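Local atomic coordinates of probable molybdopterin-guanine dinucleotide biosynthesis protein A (Aquifex aeolicus, PDB entry 2E8B), a protein that probably transfers a GMP moiety from GTP to Mo-molybdopterin, forming the molybdopterin guanine dinucleotide form of the molybdenum cofactor. Residues T16-A21 / E98-L103; K51-E56 / T114-L119; V57-K62 / L70-V75; K93-E98 / Y141-L146. All coordinates share one frame; numbering follows the deposited sequence.

Overall arrangement
Interaction 1 is the buried centre of the set, a parallel strand pairing whose backbone bonds run through the middle of the sheet. Interaction 3 extends the same sheet by adding strand 74-76 to the far side of strand 56-61, and is only partly buried. Interaction 2 is also buried but purely apolar: it packs the loop before strand 56-61 against helix 112-120, near F101 of interaction 1. Interaction 4 is the most polar and lies nearer the surface, where E98 and K143, with backbone groups and the S142 hydroxyl, hold the turn after helix 84-94 to the end of strand 140-142. It shares E98 with interaction 1, while the H94 ring meets Y58 of interaction 3.

Interaction 1: T16-A21 / E98-L103; sequences TCYVLA and ENVFVL
T16 and F101 begin a ladder of backbone bonds between two parallel strands, F101 N donating to T16 O at 3.0 Å. The bonds then zigzag: Y18 N reaches F101 O at 2.9 Å, L103 N returns to Y18 O, and L20 N closes the run on L103 O. Each of the last three acceptors also receives a CA-H group, the shortest of these contacts being V19 CA to L103 O at 3.1 Å. At the other end a water bridges the strands, accepting from T16 N and donating to N99 O at 2.6 Å.

This pairing belongs to the core of the GT-A-type nucleotidyltransferase fold. Strand 16-22 lies between strands 56-61 and 99-104, and its L20 and A21 are part of the predicted GTP site.

Among the apolar contacts, C17 SG stands anti to the backbone N (chi1 177°), beside F101 CD1 at 4.0 Å and next to L103 CB. The sulfur approaches the F101 ring obliquely. On the other face of the sheet, Y18 turns its ring edge to V100, V100 CB lying near the ring plane, 3.9 Å from Y18 CE1. Further along that face, L20 CD1 meets V102 CG1 at 3.7 Å. T16 OG1, between its own N and carbonyl carbon, presses closely on V100 CG1 at 3.2 Å.

Interaction 2: K51-E56 / T114-L119; sequences KSVFKE and TVLYVL
V53 and F54 meet one flank of helix 112-120 through V115, L116 and L119. V53 CG1 is the hub: it lies 3.7 Å from L116 CD2, the two side chains sliding past each other in opposite directions, and 3.9 Å from L119 CD1, tip to tip. F54 comes in beside it, its CZ 3.6 Å from V115 CG1 and its CE1 3.8 Å from L119 CD1, again tip to tip. V115 and L119 stand one helical turn apart, joined by the bond from L119 N to V115 O, and so present their methyls together.

Behind this first shell, V53 CG1 also sits over the centre of the F54 ring, 3.6 Å above its plane, so the two loop residues brace each other. K51 NZ donates to F54 O at 2.7 Å, tying the end of helix 32-51 to the loop backbone. Further out, the F54 ring meets that of F101 in strand 99-104, and V115, V118 and L119 also rest on F101.

No hydrogen bond crosses between K51-E56 and T114-L119; what joins them is carbon against carbon, so the contact depends on buried shape and close packing instead of directional bonds.

Interaction 3: V57-K62 / L70-V75; sequences VYIVAK and LNAPVV
I59 sends CG1 anti to its carbonyl carbon (chi1 -60°), and a second turn (chi2 -67°) brings CD1 to L70 CD1 at 3.8 Å, where the two side chains cross at about a right angle. I59 CG1 also meets A72 CB. On the other face of the strands V75 sets CG2 against Y58, 3.6 Å from Y58 CB, and the same methyl reaches Y58 CD2. P73 comes to that ring too, its CG 3.9 Å from Y58 CD2.

Between the two faces runs a short parallel ladder. I59 N donates to P73 O at 3.0 Å, V75 N to I59 O at 2.7 Å, and A61 N to V75 O over a longer 3.3 Å. I59 is thus gripped through both its N-H and its carbonyl, whose oxygen is also approached by V74 CA.

The pairing adds strand 74-76 to strand 56-61, whose other neighbour is strand 16-22. Just past the strand end, K62 forms a salt bridge with D77, a residue predicted to bind GTP. V57, and A72 in the lead-in to strand 74-76, touch Y47 of helix 32-51, while V60 and V75 pack on T90 of helix 84-94, so the pairing lies between the two helices.

Interaction 4: K93-E98 / Y141-L146; sequences KHAKEE and YSKKLL
E98 folds its carboxylate back onto the turn at S142 and K144. Its CG runs out anti to the backbone N, and a bend at the next bond (chi2 56°) turns CD toward those partners. Two bonds converge on one oxygen: S142 OG meets E98 OE2 at 2.6 Å, nearly along the C-O axis, and K144 N reaches the syn lone pair of E98 OE2 at 3.2 Å. The K144 chain crosses the E98 side chain at about a right angle, with its CE 3.4 Å from OE1. Its ammonium stays farther off, NZ being 4.6 Å from E98 OE1, beyond a salt bridge.

The backbone of E98 takes part as well, its O accepting K143 N at 2.8 Å in a nearly straight bond (171°). This bond carries on, just beyond the strands, the antiparallel pairing of strand 140-142 with strand 99-104 in the mixed sheet, to which the backbone bond of Y141 with V100 belongs.

K143 keeps an extended chain until chi4 (65°) turns NZ toward the carbonyls at the C-terminal end of helix 84-94. There NZ donates to A95 O at 3.1 Å, weakly to K93 O, and also to L92 O. A positive group at that helix end would probably suit the helix dipole. K93 adds an apolar touch on the same helix end, where L146 CD2 lies 3.9 Å from K93 CA, and L146 also packs on Y89 and L92.

Interaction 1: T16-A21 / E98-L103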
# COMPACT_ATOMS: atom_id res chain seq x y z
N THR A 16 11.36 -4.71 -1.22
CA THR A 16 10.51 -4.63 -0.04
C THR A 16 9.15 -4.00 -0.32
O THR A 16 9.02 -3.12 -1.18
CB THR A 16 11.21 -3.85 1.09
OG1 THR A 16 11.20 -2.45 0.79
CG2 THR A 16 12.66 -4.31 1.21
N CYS A 17 8.14 -4.45 0.41
CA CYS A 17 6.78 -3.95 0.25
C CYS A 17 6.12 -3.71 1.60
O CYS A 17 6.32 -4.48 2.55
CB CYS A 17 5.95 -4.96 -0.55
SG CYS A 17 4.19 -4.57 -0.80
N TYR A 18 5.33 -2.65 1.68
CA TYR A 18 4.62 -2.30 2.90
C TYR A 18 3.13 -2.41 2.63
O TYR A 18 2.60 -1.76 1.74
CB TYR A 18 4.97 -0.88 3.32
CG TYR A 18 6.38 -0.76 3.78
CD1 TYR A 18 7.41 -0.56 2.86
CD2 TYR A 18 6.71 -0.93 5.12
CE1 TYR A 18 8.73 -0.53 3.27
CE2 TYR A 18 8.04 -0.90 5.55
CZ TYR A 18 9.04 -0.70 4.61
OH TYR A 18 10.35 -0.67 5.00
N VAL A 19 2.46 -3.27 3.40
CA VAL A 19 1.03 -3.46 3.27
C VAL A 19 0.38 -2.61 4.34
O VAL A 19 0.60 -2.82 5.54
CB VAL A 19 0.65 -4.95 3.47
CG1 VAL A 19 -0.86 -5.11 3.45
CG2 VAL A 19 1.29 -5.80 2.39
N LEU A 20 -0.42 -1.64 3.91
CA LEU A 20 -1.08 -0.72 4.83
C LEU A 20 -2.37 -1.29 5.42
O LEU A 20 -3.34 -1.51 4.70
CB LEU A 20 -1.37 0.61 4.12
CG LEU A 20 -0.17 1.24 3.41
CD1 LEU A 20 -0.55 2.59 2.82
CD2 LEU A 20 0.97 1.41 4.41
N ALA A 21 -2.37 -1.51 6.73
CA ALA A 21 -3.52 -2.07 7.43
C ALA A 21 -4.40 -1.02 8.10
O ALA A 21 -5.53 -1.32 8.51
CB ALA A 21 -3.06 -3.08 8.47
N GLU A 98 16.01 2.57 -1.32
CA GLU A 98 15.58 3.85 -1.89
C GLU A 98 14.16 3.87 -2.44
O GLU A 98 13.49 4.91 -2.39
CB GLU A 98 16.56 4.28 -2.99
CG GLU A 98 16.18 5.60 -3.66
CD GLU A 98 16.05 6.73 -2.66
OE1 GLU A 98 17.04 7.03 -1.96
OE2 GLU A 98 14.95 7.33 -2.58
N ASN A 99 13.70 2.75 -2.97
CA ASN A 99 12.36 2.66 -3.52
C ASN A 99 11.67 1.44 -2.93
O ASN A 99 12.23 0.35 -2.91
CB ASN A 99 12.42 2.54 -5.05
CG ASN A 99 13.11 3.71 -5.70
OD1 ASN A 99 12.66 4.86 -5.57
ND2 ASN A 99 14.21 3.45 -6.39
N VAL A 100 10.45 1.63 -2.43
CA VAL A 100 9.71 0.53 -1.84
C VAL A 100 8.29 0.47 -2.39
O VAL A 100 7.74 1.49 -2.83
CB VAL A 100 9.65 0.65 -0.29
CG1 VAL A 100 11.06 0.68 0.28
CG2 VAL A 100 8.87 1.89 0.11
N PHE A 101 7.70 -0.72 -2.38
CA PHE A 101 6.35 -0.86 -2.87
C PHE A 101 5.37 -0.60 -1.72
O PHE A 101 5.67 -0.89 -0.56
CB PHE A 101 6.10 -2.26 -3.44
CG PHE A 101 5.02 -2.30 -4.47
CD1 PHE A 101 3.69 -2.44 -4.10
CD2 PHE A 101 5.32 -2.12 -5.82
CE1 PHE A 101 2.67 -2.40 -5.05
CE2 PHE A 101 4.31 -2.07 -6.78
CZ PHE A 101 2.98 -2.21 -6.39
N VAL A 102 4.22 -0.03 -2.07
CA VAL A 102 3.18 0.27 -1.10
C VAL A 102 1.91 -0.39 -1.63
O VAL A 102 1.56 -0.21 -2.80
CB VAL A 102 2.96 1.79 -0.95
CG1 VAL A 102 1.77 2.07 -0.05
CG2 VAL A 102 4.22 2.43 -0.37
N LEU A 103 1.24 -1.14 -0.77
CA LEU A 103 0.05 -1.87 -1.18
C LEU A 103 -1.01 -1.80 -0.10
O LEU A 103 -0.78 -2.22 1.03
CB LEU A 103 0.47 -3.32 -1.45
CG LEU A 103 -0.45 -4.34 -2.13
CD1 LEU A 103 -0.86 -3.84 -3.50
CD2 LEU A 103 0.30 -5.66 -2.25
O HOH W 1 12.39 -1.94 -1.68

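Interaction 2: K51-E56 / T114-L119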
# COMPACT_ATOMS: atom_id res chain seq x y z
N LYS A 51 4.22 -11.31 -0.60
CA LYS A 51 5.34 -12.21 -0.31
C LYS A 51 5.76 -13.03 -1.52
O LYS A 51 6.89 -13.50 -1.58
CB LYS A 51 4.99 -13.14 0.85
CG LYS A 51 5.19 -12.53 2.23
CD LYS A 51 6.61 -12.75 2.80
CE LYS A 51 7.72 -12.05 2.01
NZ LYS A 51 8.31 -12.90 0.94
N SER A 52 4.86 -13.21 -2.48
CA SER A 52 5.19 -13.99 -3.67
C SER A 52 6.04 -13.17 -4.64
O SER A 52 6.65 -13.71 -5.56
CB SER A 52 3.92 -14.49 -4.39
OG SER A 52 3.23 -13.45 -5.07
N VAL A 53 6.10 -11.87 -4.39
CA VAL A 53 6.86 -10.96 -5.24
C VAL A 53 8.09 -10.33 -4.57
O VAL A 53 9.12 -10.13 -5.22
CB VAL A 53 5.96 -9.81 -5.76
CG1 VAL A 53 6.80 -8.76 -6.48
CG2 VAL A 53 4.90 -10.37 -6.69
N PHE A 54 8.00 -10.03 -3.27
CA PHE A 54 9.09 -9.37 -2.56
C PHE A 54 9.82 -10.20 -1.51
O PHE A 54 9.24 -11.07 -0.86
CB PHE A 54 8.56 -8.10 -1.91
CG PHE A 54 7.88 -7.16 -2.87
CD1 PHE A 54 8.62 -6.35 -3.72
CD2 PHE A 54 6.49 -7.12 -2.95
CE1 PHE A 54 7.99 -5.49 -4.63
CE2 PHE A 54 5.85 -6.28 -3.85
CZ PHE A 54 6.60 -5.46 -4.69
N LYS A 55 11.11 -9.90 -1.34
CA LYS A 55 11.95 -10.59 -0.37
C LYS A 55 11.48 -10.27 1.05
O LYS A 55 11.51 -11.12 1.94
CB LYS A 55 13.41 -10.16 -0.54
CG LYS A 55 13.93 -10.32 -1.96
CD LYS A 55 15.35 -9.79 -2.14
CE LYS A 55 16.37 -10.62 -1.39
NZ LYS A 55 17.76 -10.24 -1.74
N GLU A 56 11.05 -9.03 1.26
CA GLU A 56 10.57 -8.61 2.57
C GLU A 56 9.24 -7.86 2.45
O GLU A 56 9.07 -7.00 1.59
CB GLU A 56 11.61 -7.71 3.24
CG GLU A 56 12.97 -8.37 3.39
CD GLU A 56 13.91 -7.58 4.27
OE1 GLU A 56 14.11 -6.37 4.01
OE2 GLU A 56 14.46 -8.16 5.23
N THR A 114 -0.42 -7.75 -11.30
CA THR A 114 -0.67 -6.32 -11.23
C THR A 114 0.51 -5.63 -10.58
O THR A 114 0.97 -4.58 -11.03
CB THR A 114 -1.95 -6.03 -10.44
OG1 THR A 114 -3.05 -6.69 -11.08
CG2 THR A 114 -2.22 -4.54 -10.37
N VAL A 115 1.03 -6.23 -9.51
CA VAL A 115 2.17 -5.68 -8.81
C VAL A 115 3.39 -5.67 -9.74
O VAL A 115 4.11 -4.68 -9.83
CB VAL A 115 2.50 -6.50 -7.56
CG1 VAL A 115 3.78 -5.98 -6.92
CG2 VAL A 115 1.35 -6.42 -6.58
N LEU A 116 3.59 -6.78 -10.44
CA LEU A 116 4.72 -6.91 -11.35
C LEU A 116 4.66 -5.92 -12.51
O LEU A 116 5.69 -5.41 -12.95
CB LEU A 116 4.82 -8.34 -11.87
CG LEU A 116 5.14 -9.38 -10.79
CD1 LEU A 116 5.17 -10.75 -11.42
CD2 LEU A 116 6.49 -9.06 -10.13
N TYR A 117 3.46 -5.64 -13.02
CA TYR A 117 3.33 -4.70 -14.13
C TYR A 117 3.74 -3.31 -13.65
O TYR A 117 4.38 -2.55 -14.38
CB TYR A 117 1.90 -4.65 -14.67
CG TYR A 117 1.77 -3.84 -15.95
CD1 TYR A 117 2.26 -4.34 -17.16
CD2 TYR A 117 1.17 -2.58 -15.95
CE1 TYR A 117 2.16 -3.60 -18.34
CE2 TYR A 117 1.07 -1.84 -17.13
CZ TYR A 117 1.57 -2.35 -18.31
OH TYR A 117 1.49 -1.62 -19.47
N VAL A 118 3.37 -2.98 -12.41
CA VAL A 118 3.73 -1.68 -11.87
C VAL A 118 5.24 -1.61 -11.70
O VAL A 118 5.87 -0.62 -12.08
CB VAL A 118 3.03 -1.40 -10.52
CG1 VAL A 118 3.57 -0.11 -9.90
CG2 VAL A 118 1.54 -1.27 -10.75
N LEU A 119 5.84 -2.68 -11.17
CA LEU A 119 7.29 -2.71 -10.99
C LEU A 119 8.02 -2.53 -12.31
O LEU A 119 9.02 -1.81 -12.39
CB LEU A 119 7.73 -4.03 -10.36
CG LEU A 119 7.39 -4.26 -8.89
CD1 LEU A 119 7.89 -5.63 -8.45
CD2 LEU A 119 8.04 -3.18 -8.05

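Interaction 3: V57-K62 / L70-V75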
# COMPACT_ATOMS: atom_id res chain seq x y z
N VAL A 57 8.31 -8.22 3.33
CA VAL A 57 6.99 -7.60 3.36
C VAL A 57 6.65 -7.24 4.79
O VAL A 57 6.75 -8.07 5.69
CB VAL A 57 5.91 -8.56 2.82
CG1 VAL A 57 4.56 -7.86 2.81
CG2 VAL A 57 6.27 -9.03 1.43
N TYR A 58 6.24 -6.00 5.01
CA TYR A 58 5.87 -5.55 6.34
C TYR A 58 4.44 -5.07 6.36
O TYR A 58 3.91 -4.62 5.34
CB TYR A 58 6.77 -4.39 6.80
CG TYR A 58 8.24 -4.68 6.76
CD1 TYR A 58 8.99 -4.45 5.60
CD2 TYR A 58 8.90 -5.22 7.86
CE1 TYR A 58 10.34 -4.74 5.55
CE2 TYR A 58 10.26 -5.52 7.82
CZ TYR A 58 10.97 -5.27 6.66
OH TYR A 58 12.31 -5.57 6.59
N ILE A 59 3.80 -5.19 7.52
CA ILE A 59 2.43 -4.73 7.69
C ILE A 59 2.52 -3.44 8.49
O ILE A 59 3.16 -3.40 9.54
CB ILE A 59 1.59 -5.74 8.49
CG1 ILE A 59 1.56 -7.09 7.78
CG2 ILE A 59 0.20 -5.18 8.72
CD1 ILE A 59 0.82 -7.08 6.45
N VAL A 60 1.91 -2.38 7.98
CA VAL A 60 1.92 -1.12 8.70
C VAL A 60 0.58 -1.03 9.43
O VAL A 60 -0.47 -1.02 8.80
CB VAL A 60 2.05 0.08 7.74
CG1 VAL A 60 1.91 1.38 8.52
CG2 VAL A 60 3.40 0.03 7.02
N ALA A 61 0.63 -1.00 10.76
CA ALA A 61 -0.59 -0.93 11.55
C ALA A 61 -0.36 -0.21 12.87
O ALA A 61 0.77 -0.08 13.33
CB ALA A 61 -1.11 -2.33 11.82
N LYS A 62 -1.45 0.27 13.48
CA LYS A 62 -1.37 0.98 14.76
C LYS A 62 -1.39 0.02 15.95
O LYS A 62 -1.05 0.40 17.08
CB LYS A 62 -2.53 1.97 14.91
CG LYS A 62 -2.59 3.07 13.85
CD LYS A 62 -3.66 4.08 14.20
CE LYS A 62 -3.81 5.15 13.12
NZ LYS A 62 -2.57 5.97 12.97
N LEU A 70 -1.49 -12.69 11.13
CA LEU A 70 -0.83 -12.71 9.82
C LEU A 70 0.55 -13.36 9.88
O LEU A 70 1.14 -13.64 8.84
CB LEU A 70 -0.70 -11.28 9.27
CG LEU A 70 -2.00 -10.59 8.85
CD1 LEU A 70 -1.70 -9.17 8.41
CD2 LEU A 70 -2.65 -11.37 7.71
N ASN A 71 1.05 -13.59 11.09
CA ASN A 71 2.36 -14.21 11.26
C ASN A 71 3.38 -13.38 10.48
O ASN A 71 4.29 -13.93 9.85
CB ASN A 71 2.35 -15.64 10.72
CG ASN A 71 3.64 -16.39 11.02
OD1 ASN A 71 3.99 -17.35 10.33
ND2 ASN A 71 4.34 -15.97 12.07
N ALA A 72 3.22 -12.06 10.53
CA ALA A 72 4.10 -11.16 9.80
C ALA A 72 4.69 -10.04 10.64
O ALA A 72 4.15 -9.65 11.67
CB ALA A 72 3.35 -10.57 8.63
N PRO A 73 5.83 -9.49 10.19
CA PRO A 73 6.48 -8.40 10.91
C PRO A 73 5.66 -7.12 10.75
O PRO A 73 5.28 -6.76 9.64
CB PRO A 73 7.85 -8.31 10.24
CG PRO A 73 7.56 -8.72 8.83
CD PRO A 73 6.62 -9.89 9.01
N VAL A 74 5.39 -6.45 11.87
CA VAL A 74 4.60 -5.22 11.86
C VAL A 74 5.44 -3.98 12.11
O VAL A 74 6.23 -3.93 13.05
CB VAL A 74 3.51 -5.26 12.96
CG1 VAL A 74 2.74 -3.95 12.97
CG2 VAL A 74 2.57 -6.43 12.72
N VAL A 75 5.26 -2.97 11.26
CA VAL A 75 5.95 -1.70 11.44
C VAL A 75 4.87 -0.83 12.07
O VAL A 75 3.83 -0.59 11.47
CB VAL A 75 6.43 -1.11 10.10
CG1 VAL A 75 7.02 0.27 10.33
CG2 VAL A 75 7.48 -2.03 9.48

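Interaction 4: K93-E98 / Y141-L146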
# COMPACT_ATOMS: atom_id res chain seq x y z
N LYS A 93 9.61 5.93 6.38
CA LYS A 93 10.53 6.17 7.49
C LYS A 93 11.29 4.87 7.78
O LYS A 93 12.49 4.89 8.08
CB LYS A 93 9.73 6.61 8.72
CG LYS A 93 10.52 6.83 9.99
CD LYS A 93 9.57 7.23 11.11
CE LYS A 93 10.28 7.41 12.43
NZ LYS A 93 9.31 7.81 13.49
N HIS A 94 10.59 3.75 7.68
CA HIS A 94 11.16 2.44 7.94
C HIS A 94 11.99 1.90 6.77
O HIS A 94 12.93 1.15 6.98
CB HIS A 94 10.05 1.43 8.26
CG HIS A 94 10.53 0.05 8.54
ND1 HIS A 94 11.01 -0.34 9.77
CD2 HIS A 94 10.61 -1.05 7.75
CE1 HIS A 94 11.36 -1.61 9.73
NE2 HIS A 94 11.13 -2.07 8.51
N ALA A 95 11.63 2.30 5.56
CA ALA A 95 12.30 1.84 4.34
C ALA A 95 13.82 1.70 4.47
O ALA A 95 14.49 2.61 4.95
CB ALA A 95 11.97 2.77 3.18
N LYS A 96 14.34 0.56 4.03
CA LYS A 96 15.78 0.29 4.08
C LYS A 96 16.40 0.42 2.69
O LYS A 96 17.62 0.36 2.54
CB LYS A 96 16.04 -1.11 4.63
CG LYS A 96 15.35 -1.41 5.95
CD LYS A 96 15.64 -0.35 7.01
CE LYS A 96 14.89 -0.66 8.30
NZ LYS A 96 14.92 0.49 9.25
N GLU A 97 15.55 0.58 1.68
CA GLU A 97 16.01 0.74 0.30
C GLU A 97 15.45 2.07 -0.22
O GLU A 97 14.51 2.61 0.36
CB GLU A 97 15.54 -0.42 -0.57
CG GLU A 97 16.03 -1.79 -0.12
CD GLU A 97 15.80 -2.87 -1.17
OE1 GLU A 97 14.66 -2.98 -1.67
OE2 GLU A 97 16.75 -3.61 -1.49
N GLU A 98 16.01 2.57 -1.32
CA GLU A 98 15.58 3.85 -1.89
C GLU A 98 14.16 3.87 -2.44
O GLU A 98 13.49 4.91 -2.39
CB GLU A 98 16.56 4.28 -2.99
CG GLU A 98 16.18 5.60 -3.66
CD GLU A 98 16.05 6.73 -2.66
OE1 GLU A 98 17.04 7.03 -1.96
OE2 GLU A 98 14.95 7.33 -2.58
N TYR A 141 7.08 3.99 -4.15
CA TYR A 141 7.39 5.30 -3.60
C TYR A 141 8.86 5.39 -3.24
O TYR A 141 9.44 4.42 -2.76
CB TYR A 141 6.57 5.58 -2.33
CG TYR A 141 5.15 6.01 -2.59
CD1 TYR A 141 4.17 5.09 -2.96
CD2 TYR A 141 4.78 7.35 -2.46
CE1 TYR A 141 2.85 5.49 -3.21
CE2 TYR A 141 3.48 7.76 -2.70
CZ TYR A 141 2.52 6.84 -3.08
OH TYR A 141 1.25 7.28 -3.34
N SER A 142 9.44 6.57 -3.44
CA SER A 142 10.84 6.82 -3.13
C SER A 142 11.01 7.35 -1.71
O SER A 142 10.25 8.21 -1.26
CB SER A 142 11.43 7.84 -4.11
OG SER A 142 12.73 8.23 -3.71
N LYS A 143 12.02 6.85 -1.01
CA LYS A 143 12.28 7.28 0.35
C LYS A 143 12.65 8.77 0.36
O LYS A 143 12.49 9.45 1.37
CB LYS A 143 13.42 6.46 0.96
CG LYS A 143 13.60 6.66 2.45
CD LYS A 143 14.77 5.84 2.96
CE LYS A 143 14.99 6.08 4.45
NZ LYS A 143 13.84 5.60 5.27
N LYS A 144 13.14 9.26 -0.77
CA LYS A 144 13.54 10.66 -0.90
C LYS A 144 12.37 11.61 -0.71
O LYS A 144 12.56 12.81 -0.56
CB LYS A 144 14.20 10.90 -2.26
CG LYS A 144 15.53 10.18 -2.43
CD LYS A 144 16.17 10.47 -3.79
CE LYS A 144 17.51 9.75 -3.92
NZ LYS A 144 18.20 10.05 -5.20
N LEU A 145 11.16 11.06 -0.71
CA LEU A 145 9.96 11.87 -0.53
C LEU A 145 9.65 12.11 0.95
O LEU A 145 8.79 12.92 1.29
CB LEU A 145 8.77 11.15 -1.16
CG LEU A 145 8.88 10.84 -2.65
CD1 LEU A 145 7.76 9.91 -3.04
CD2 LEU A 145 8.83 12.12 -3.46
N LEU A 146 10.35 11.40 1.82
CA LEU A 146 10.13 11.53 3.26
C LEU A 146 10.09 12.97 3.78
O LEU A 146 9.17 13.34 4.51
CB LEU A 146 11.18 10.73 4.03
CG LEU A 146 10.90 10.50 5.51
CD1 LEU A 146 9.51 9.91 5.70
CD2 LEU A 146 11.96 9.56 6.07